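Local coordinates for probable ABC transporter extracellular-binding protein YckB (PDB 2IEE), which probably captures a solute outside the cell as the binding protein of an ABC transport system, at residues V176-Y181 against I202-N207; L211-K214 against L220-K223; K239-F244 against A248-K253. All coordinates share one frame; numbering follows the deposited sequence.

Contact 1 (V176-Y181 against I202-N207); sequences VILNDY and IKYMPN
Leu178 and Tyr204 meet across the width of an intervening strand: segments 176-181 and 202-207 both flank strand 108-116, and their nearest CA atoms, those of Leu178 and Ile202, stay 9.9 Å apart. The gap is spanned chiefly by the tyrosine. Its CG sits between the backbone N and the carbonyl carbon (chi1 55°), which turns the phenol end toward Leu178. There the hydroxyl lies against the base of the leucine branch, with Tyr204 OH 3.1 Å from Leu178 CG and 3.4 Å from Leu178 CB, while the ring is turned obliquely and brings CZ to 3.8 Å from Leu178 CG. The polar need of this buried hydroxyl is met by the backbone O of Thr113, on the strand between. In this lobe of the two-lobed solute-binding fold, strands 176-180 and 197-214 both lie antiparallel to 108-116, and the two long strands continue toward the other lobe; Tyr143 of helix 142-149 packs on Tyr204, Asn179 and Asp180. An alanine in place of Leu178 would remove CG and both methyls, and would probably open a gap beside the phenol end, whose bond to Thr113 O would remain but with less packing round it. Farther along, one water donates to both Asp180 OD1 and Asn207 OD1, at 2.7 Å from each. Asp180 is the N-cap of the helix that follows, its OD2 accepting from Leu183 N, and Asn207 is steadied on its own strand by a bond from ND2 to Met205 O (3.2 Å), which arrives nearly along the C=O axis.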
loop_
_atom_site.group_PDB
_atom_site.type_symbol
_atom_site.label_atom_id
_atom_site.label_comp_id
_atom_site.label_asym_id
_atom_site.label_seq_id
_atom_site.Cartn_x
_atom_site.Cartn_y
_atom_site.Cartn_z
ATOM N N VAL A 176 2.297 -13.699 16.273
ATOM C CA VAL A 176 2.623 -13.192 14.960
ATOM C C VAL A 176 1.634 -12.164 14.435
ATOM O O VAL A 176 0.458 -12.166 14.804
ATOM C CB VAL A 176 2.688 -14.387 13.983
ATOM C CG1 VAL A 176 1.324 -15.057 13.929
ATOM C CG2 VAL A 176 3.136 -13.944 12.594
ATOM N N ILE A 177 2.137 -11.275 13.581
ATOM C CA ILE A 177 1.330 -10.246 12.932
ATOM C C ILE A 177 1.613 -10.369 11.441
ATOM O O ILE A 177 2.769 -10.311 11.022
ATOM C CB ILE A 177 1.735 -8.813 13.330
ATOM C CG1 ILE A 177 1.652 -8.631 14.840
ATOM C CG2 ILE A 177 0.797 -7.799 12.645
ATOM C CD1 ILE A 177 0.280 -8.856 15.384
ATOM N N LEU A 178 0.561 -10.538 10.649
ATOM C CA LEU A 178 0.703 -10.646 9.199
ATOM C C LEU A 178 0.302 -9.311 8.570
ATOM O O LEU A 178 -0.777 -8.793 8.849
ATOM C CB LEU A 178 -0.201 -11.761 8.667
ATOM C CG LEU A 178 0.454 -13.071 8.208
ATOM C CD1 LEU A 178 1.524 -13.506 9.195
ATOM C CD2 LEU A 178 -0.618 -14.143 8.042
ATOM N N ASN A 179 1.170 -8.744 7.737
ATOM C CA ASN A 179 0.860 -7.469 7.098
ATOM C C ASN A 179 1.810 -7.241 5.926
ATOM O O ASN A 179 2.673 -8.074 5.652
ATOM C CB ASN A 179 0.998 -6.325 8.116
ATOM C CG ASN A 179 0.186 -5.089 7.731
ATOM O OD1 ASN A 179 -0.403 -5.024 6.650
ATOM N ND2 ASN A 179 0.154 -4.106 8.621
ATOM N N ASP A 180 1.636 -6.118 5.237
ATOM C CA ASP A 180 2.482 -5.750 4.101
ATOM C C ASP A 180 3.941 -5.592 4.567
ATOM O O ASP A 180 4.197 -5.057 5.641
ATOM C CB ASP A 180 1.986 -4.431 3.511
ATOM C CG ASP A 180 2.923 -3.867 2.470
ATOM O OD1 ASP A 180 2.903 -4.355 1.320
ATOM O OD2 ASP A 180 3.689 -2.942 2.807
ATOM N N TYR A 181 4.887 -6.050 3.755
ATOM C CA TYR A 181 6.300 -5.967 4.103
ATOM C C TYR A 181 6.749 -4.571 4.503
ATOM O O TYR A 181 7.274 -4.361 5.596
ATOM C CB TYR A 181 7.158 -6.433 2.935
ATOM C CG TYR A 181 8.632 -6.165 3.130
ATOM C CD1 TYR A 181 9.327 -6.713 4.208
ATOM C CD2 TYR A 181 9.338 -5.388 2.222
ATOM C CE1 TYR A 181 10.699 -6.495 4.369
ATOM C CE2 TYR A 181 10.704 -5.164 2.372
ATOM C CZ TYR A 181 11.376 -5.719 3.442
ATOM O OH TYR A 181 12.725 -5.498 3.572
ATOM N N ILE A 202 9.431 -16.042 5.553
ATOM C CA ILE A 202 8.047 -15.968 5.123
ATOM C C ILE A 202 7.757 -14.763 4.232
ATOM O O ILE A 202 7.910 -13.616 4.646
ATOM C CB ILE A 202 7.109 -15.956 6.350
ATOM C CG1 ILE A 202 7.194 -17.312 7.066
ATOM C CG2 ILE A 202 5.681 -15.654 5.928
ATOM C CD1 ILE A 202 6.493 -17.352 8.419
ATOM N N LYS A 203 7.353 -15.049 2.998
ATOM C CA LYS A 203 6.993 -14.036 2.007
ATOM C C LYS A 203 5.815 -14.637 1.237
ATOM O O LYS A 203 5.894 -15.769 0.767
ATOM C CB LYS A 203 8.158 -13.768 1.044
ATOM C CG LYS A 203 9.446 -13.252 1.691
ATOM C CD LYS A 203 10.558 -13.138 0.644
ATOM C CE LYS A 203 11.832 -12.493 1.209
ATOM N NZ LYS A 203 12.416 -13.258 2.342
ATOM N N TYR A 204 4.722 -13.891 1.111
ATOM C CA TYR A 204 3.553 -14.412 0.422
ATOM C C TYR A 204 2.730 -13.339 -0.281
ATOM O O TYR A 204 2.787 -12.157 0.060
ATOM C CB TYR A 204 2.643 -15.145 1.415
ATOM C CG TYR A 204 2.261 -14.273 2.589
ATOM C CD1 TYR A 204 3.134 -14.106 3.659
ATOM C CD2 TYR A 204 1.079 -13.535 2.585
ATOM C CE1 TYR A 204 2.854 -13.227 4.686
ATOM C CE2 TYR A 204 0.787 -12.642 3.615
ATOM C CZ TYR A 204 1.686 -12.491 4.660
ATOM O OH TYR A 204 1.459 -11.573 5.655
HETATM N N MSE A 205 1.960 -13.784 -1.266
HETATM C CA MSE A 205 1.064 -12.921 -2.021
HETATM C C MSE A 205 1.663 -11.647 -2.605
HETATM O O MSE A 205 1.352 -10.546 -2.148
HETATM C CB MSE A 205 -0.125 -12.539 -1.144
HETATM C CG MSE A 205 -1.222 -11.806 -1.890
HETATM SE SE MSE A 205 -2.274 -10.726 -0.698
HETATM C CE MSE A 205 -2.583 -12.064 0.670
ATOM N N PRO A 206 2.511 -11.773 -3.635
ATOM C CA PRO A 206 3.106 -10.576 -4.236
ATOM C C PRO A 206 1.993 -9.665 -4.765
ATOM O O PRO A 206 0.908 -10.135 -5.097
ATOM C CB PRO A 206 3.972 -11.148 -5.352
ATOM C CG PRO A 206 3.201 -12.369 -5.776
ATOM C CD PRO A 206 2.804 -12.971 -4.441
ATOM N N ASN A 207 2.263 -8.365 -4.832
ATOM C CA ASN A 207 1.269 -7.409 -5.304
ATOM C C ASN A 207 1.924 -6.121 -5.782
ATOM O O ASN A 207 3.070 -5.829 -5.433
ATOM C CB ASN A 207 0.265 -7.102 -4.178
ATOM C CG ASN A 207 0.939 -6.560 -2.905
ATOM O OD1 ASN A 207 1.368 -5.402 -2.846
ATOM N ND2 ASN A 207 1.030 -7.402 -1.887
HETATM O O HOH W 1 1.366 -3.569 -0.803
#

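Contact 2 (L211-K214 against L220-K223); sequences LVMK and LQKK
Met213, Leu220 and Gln221 form this contact without any ring, and the flat group among them, the Gln221 amide, offers neither face nor edge to strand residue Met213; the glutamine touches it through its CA and CG instead. Met213, present as selenomethionine, does the reaching. The nearest CA atoms, of Met213 and Gln221, are 7.4 Å apart, and the bent methionine chain fills the distance between strand and helix. With chi1 at 48° the chain leaves the strand flanked by both backbone neighbours of CA, and its later bends carry selenium to the helix. Selenium then rests against the leucine branch, with Met213 SE 3.7 Å from Leu220 CG and 3.8 Å from Leu220 CD2. Beyond it the Met213 and Gln221 side chains cross at about a right angle, with Met213 CE 4.0 Å from Gln221 CA and 4.1 Å from Gln221 CG. The segments are the end of strand 197-214 and the start of helix 218-234, so the contact packs a helix onto the strand that leads into it. That strand bonds through its backbone to Ala102 and Ala87, and Trp14 of helix 14-20 packs on Leu220. The chemistry is that of dispersion between the thioether end (selenium here in place of the natural sulfur) and aliphatic carbons of Leu220 and Gln221; lacking directional bonds across these segments, it depends on shape, with the bends of one flexible chain fitting strand to helix.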
loop_
_atom_site.group_PDB
_atom_site.type_symbol
_atom_site.label_atom_id
_atom_site.label_comp_id
_atom_site.label_asym_id
_atom_site.label_seq_id
_atom_site.Cartn_x
_atom_site.Cartn_y
_atom_site.Cartn_z
ATOM N N LEU A 211 -2.159 3.660 -10.697
ATOM C CA LEU A 211 -3.273 4.587 -10.813
ATOM C C LEU A 211 -4.402 3.948 -11.619
ATOM O O LEU A 211 -4.169 3.356 -12.677
ATOM C CB LEU A 211 -2.819 5.873 -11.499
ATOM C CG LEU A 211 -3.873 6.982 -11.527
ATOM C CD1 LEU A 211 -4.078 7.538 -10.112
ATOM C CD2 LEU A 211 -3.427 8.081 -12.490
ATOM N N VAL A 212 -5.624 4.080 -11.121
ATOM C CA VAL A 212 -6.788 3.497 -11.782
ATOM C C VAL A 212 -7.630 4.537 -12.517
ATOM O O VAL A 212 -8.002 5.566 -11.950
ATOM C CB VAL A 212 -7.705 2.785 -10.762
ATOM C CG1 VAL A 212 -8.744 1.957 -11.490
ATOM C CG2 VAL A 212 -6.875 1.912 -9.824
HETATM N N MSE A 213 -7.918 4.277 -13.784
HETATM C CA MSE A 213 -8.747 5.191 -14.552
HETATM C C MSE A 213 -9.665 4.452 -15.519
HETATM O O MSE A 213 -9.502 3.252 -15.760
HETATM C CB MSE A 213 -7.880 6.243 -15.270
HETATM C CG MSE A 213 -6.682 5.723 -16.037
HETATM SE SE MSE A 213 -5.148 6.962 -16.088
HETATM C CE MSE A 213 -3.798 5.671 -15.587
ATOM N N LYS A 214 -10.660 5.167 -16.034
ATOM C CA LYS A 214 -11.628 4.593 -16.966
ATOM C C LYS A 214 -10.857 3.938 -18.105
ATOM O O LYS A 214 -9.982 4.557 -18.700
ATOM C CB LYS A 214 -12.538 5.708 -17.494
ATOM C CG LYS A 214 -13.863 5.250 -18.079
ATOM C CD LYS A 214 -14.694 6.466 -18.478
ATOM C CE LYS A 214 -16.019 6.077 -19.106
ATOM N NZ LYS A 214 -16.741 7.282 -19.626
ATOM N N LEU A 220 -5.296 9.543 -21.469
ATOM C CA LEU A 220 -4.845 9.930 -20.136
ATOM C C LEU A 220 -3.839 8.892 -19.645
ATOM O O LEU A 220 -2.784 9.235 -19.102
ATOM C CB LEU A 220 -6.027 9.992 -19.165
ATOM C CG LEU A 220 -5.704 10.220 -17.680
ATOM C CD1 LEU A 220 -4.971 11.536 -17.493
ATOM C CD2 LEU A 220 -7.002 10.222 -16.885
ATOM N N GLN A 221 -4.171 7.621 -19.851
ATOM C CA GLN A 221 -3.308 6.515 -19.438
ATOM C C GLN A 221 -1.894 6.652 -20.003
ATOM O O GLN A 221 -0.908 6.495 -19.277
ATOM C CB GLN A 221 -3.897 5.182 -19.900
ATOM C CG GLN A 221 -3.218 3.977 -19.299
ATOM C CD GLN A 221 -3.685 2.683 -19.924
ATOM O OE1 GLN A 221 -3.461 1.599 -19.383
ATOM N NE2 GLN A 221 -4.329 2.788 -21.082
ATOM N N LYS A 222 -1.795 6.942 -21.300
ATOM C CA LYS A 222 -0.493 7.084 -21.948
ATOM C C LYS A 222 0.284 8.291 -21.417
ATOM O O LYS A 222 1.495 8.226 -21.213
ATOM C CB LYS A 222 -0.670 7.200 -23.465
ATOM C CG LYS A 222 0.634 7.075 -24.247
ATOM C CD LYS A 222 0.419 7.197 -25.751
ATOM C CE LYS A 222 1.718 6.934 -26.511
ATOM N NZ LYS A 222 2.829 7.816 -26.040
ATOM N N LYS A 223 -0.418 9.395 -21.186
ATOM C CA LYS A 223 0.220 10.603 -20.674
ATOM C C LYS A 223 0.751 10.394 -19.256
ATOM O O LYS A 223 1.872 10.801 -18.938
ATOM C CB LYS A 223 -0.771 11.769 -20.714
ATOM C CG LYS A 223 -0.972 12.341 -22.113
ATOM C CD LYS A 223 0.285 13.079 -22.551
ATOM C CE LYS A 223 0.145 13.674 -23.931
ATOM N NZ LYS A 223 1.340 14.496 -24.284
#

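Contact 3 (K239-F244 against A248-K253); sequences KLSKQF and ADVSKK
This is a polar contact centred on one serine, in which the chain folds back after helix 236-244 and the following loop, 248-253, is tied to the helix by the side chain of Ser241. Nearest CA atoms are close, 5.0 Å between Lys242 and Ala248, and the loop runs past the helix in irregular conformation. Ser241 OG, placed anti to its own N (chi1 174°), points into the loop and works in both directions. It donates to Ala248 O at 2.7 Å, approaching somewhat tilted from the carbonyl plane, and it accepts from Val250 N at 2.7 Å in a fairly straight bond (157° at the hydrogen). The hydroxyl therefore bridges a carbonyl and an amide two residues apart, and Val250 CG2 comes to 3.6 Å of Ser241 OG. The next residue of the helix, Lys242, contributes its backbone and the base of its side chain: Lys242 CA makes a CH···O contact of 3.4 Å with Ala248 O.

The loop is also braced from within. A type I turn runs from Asp249 to Lys252, and Asp249 OD1 accepts from Ser251 N (3.1 Å, from above the carboxylate plane), forming an Asx turn; the same oxygen receives Ser251 OG at 2.7 Å on its syn lone pair. The other oxygen, OD2, bonds to Thr238 OG1 earlier in the helix, Tyr49 of helix 49-60 packs on Ser241 and Ser251, and Val250 pairs through its backbone with Tyr109. Since the buried hydroxyl has both its proton and an acceptor site engaged by the loop backbone, its rotation is probably fixed; the aspartate, bonded through both oxygens, links the turn to the helix, and the rotation of its carboxylate is probably restricted too.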
loop_
_atom_site.group_PDB
_atom_site.type_symbol
_atom_site.label_atom_id
_atom_site.label_comp_id
_atom_site.label_asym_id
_atom_site.label_seq_id
_atom_site.Cartn_x
_atom_site.Cartn_y
_atom_site.Cartn_z
ATOM N N LYS A 239 13.081 8.717 -4.871
ATOM C CA LYS A 239 13.207 9.819 -3.919
ATOM C C LYS A 239 11.974 9.929 -3.029
ATOM O O LYS A 239 12.086 10.042 -1.807
ATOM C CB LYS A 239 13.425 11.135 -4.669
ATOM C CG LYS A 239 13.602 12.352 -3.769
ATOM C CD LYS A 239 14.119 13.539 -4.576
ATOM C CE LYS A 239 14.470 14.716 -3.685
ATOM N NZ LYS A 239 15.132 15.809 -4.451
ATOM N N LEU A 240 10.794 9.895 -3.640
ATOM C CA LEU A 240 9.553 9.988 -2.878
ATOM C C LEU A 240 9.371 8.759 -1.988
ATOM O O LEU A 240 8.898 8.864 -0.857
ATOM C CB LEU A 240 8.363 10.133 -3.834
ATOM C CG LEU A 240 8.226 11.495 -4.519
ATOM C CD1 LEU A 240 7.182 11.418 -5.615
ATOM C CD2 LEU A 240 7.843 12.553 -3.484
ATOM N N SER A 241 9.748 7.595 -2.507
ATOM C CA SER A 241 9.634 6.344 -1.763
ATOM C C SER A 241 10.466 6.362 -0.488
ATOM O O SER A 241 9.980 6.035 0.590
ATOM C CB SER A 241 10.088 5.168 -2.629
ATOM O OG SER A 241 10.113 3.971 -1.875
ATOM N N LYS A 242 11.728 6.747 -0.623
ATOM C CA LYS A 242 12.644 6.789 0.510
ATOM C C LYS A 242 12.146 7.740 1.578
ATOM O O LYS A 242 12.345 7.508 2.772
ATOM C CB LYS A 242 14.042 7.185 0.029
ATOM C CG LYS A 242 14.673 6.139 -0.896
ATOM C CD LYS A 242 16.028 6.581 -1.425
ATOM C CE LYS A 242 16.982 6.937 -0.294
ATOM N NZ LYS A 242 18.370 7.079 -0.807
ATOM N N GLN A 243 11.474 8.801 1.147
ATOM C CA GLN A 243 10.931 9.782 2.069
ATOM C C GLN A 243 9.795 9.217 2.917
ATOM O O GLN A 243 9.725 9.469 4.118
ATOM C CB GLN A 243 10.425 11.008 1.300
ATOM C CG GLN A 243 9.574 11.939 2.152
ATOM C CD GLN A 243 9.084 13.162 1.401
ATOM O OE1 GLN A 243 8.435 14.039 1.979
ATOM N NE2 GLN A 243 9.392 13.230 0.108
ATOM N N PHE A 244 8.908 8.450 2.293
ATOM C CA PHE A 244 7.758 7.888 2.993
ATOM C C PHE A 244 7.919 6.487 3.552
ATOM O O PHE A 244 7.175 6.091 4.451
ATOM C CB PHE A 244 6.533 7.945 2.079
ATOM C CG PHE A 244 6.025 9.335 1.873
ATOM C CD1 PHE A 244 5.298 9.973 2.871
ATOM C CD2 PHE A 244 6.332 10.036 0.716
ATOM C CE1 PHE A 244 4.887 11.290 2.719
ATOM C CE2 PHE A 244 5.927 11.353 0.556
ATOM C CZ PHE A 244 5.202 11.980 1.564
ATOM N N ALA A 248 13.574 3.044 2.083
ATOM C CA ALA A 248 13.348 1.895 1.215
ATOM C C ALA A 248 12.787 2.418 -0.106
ATOM O O ALA A 248 12.179 3.492 -0.143
ATOM C CB ALA A 248 12.369 0.942 1.858
ATOM N N ASP A 249 13.000 1.675 -1.189
ATOM C CA ASP A 249 12.497 2.091 -2.503
ATOM C C ASP A 249 11.466 1.080 -2.995
ATOM O O ASP A 249 11.812 0.065 -3.611
ATOM C CB ASP A 249 13.646 2.200 -3.510
ATOM C CG ASP A 249 13.172 2.611 -4.892
ATOM O OD1 ASP A 249 11.978 2.947 -5.039
ATOM O OD2 ASP A 249 13.990 2.607 -5.836
ATOM N N VAL A 250 10.197 1.372 -2.733
ATOM C CA VAL A 250 9.116 0.471 -3.110
ATOM C C VAL A 250 8.718 0.512 -4.588
ATOM O O VAL A 250 7.873 -0.272 -5.016
ATOM C CB VAL A 250 7.855 0.760 -2.267
ATOM C CG1 VAL A 250 8.222 0.835 -0.801
ATOM C CG2 VAL A 250 7.202 2.063 -2.728
ATOM N N SER A 251 9.325 1.409 -5.363
ATOM C CA SER A 251 8.981 1.540 -6.780
ATOM C C SER A 251 9.599 0.484 -7.688
ATOM O O SER A 251 9.271 0.412 -8.868
ATOM C CB SER A 251 9.359 2.933 -7.296
ATOM O OG SER A 251 10.765 3.087 -7.396
ATOM N N LYS A 252 10.495 -0.331 -7.142
ATOM C CA LYS A 252 11.137 -1.383 -7.920
ATOM C C LYS A 252 10.840 -2.744 -7.311
ATOM O O LYS A 252 10.850 -2.899 -6.092
ATOM C CB LYS A 252 12.644 -1.145 -7.978
ATOM C CG LYS A 252 13.011 0.127 -8.729
ATOM C CD LYS A 252 14.500 0.404 -8.685
ATOM C CE LYS A 252 14.818 1.720 -9.372
ATOM N NZ LYS A 252 16.272 2.024 -9.301
ATOM N N LYS A 253 10.572 -3.726 -8.164
ATOM C CA LYS A 253 10.257 -5.076 -7.703
ATOM C C LYS A 253 11.427 -5.747 -6.994
ATOM O O LYS A 253 12.567 -5.681 -7.449
ATOM C CB LYS A 253 9.825 -5.944 -8.885
ATOM C CG LYS A 253 9.332 -7.327 -8.494
ATOM C CD LYS A 253 9.220 -8.216 -9.727
ATOM C CE LYS A 253 8.459 -9.493 -9.435
ATOM N NZ LYS A 253 7.028 -9.207 -9.162
#

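Contacts 1 and 2 are buried and lie along the same long strand, 197-214, with centres 28 Å apart on opposite sides of the chain's centre. Contact 3 is only partly buried and holds the loop after helix 236-244, which follows helix 218-234 of contact 2 in the chain. Chemistry changes with place: contact 2 is wholly apolar, between strand and helix; contact 1 joins strands separated by another strand, with one tyrosine against a leucine and a water bridge; contact 3, with its lesser burial, relies on direct hydrogen bonds to a loop backbone. Contacts 1 and 3 approach to about 5 Å between nearest atoms without touching.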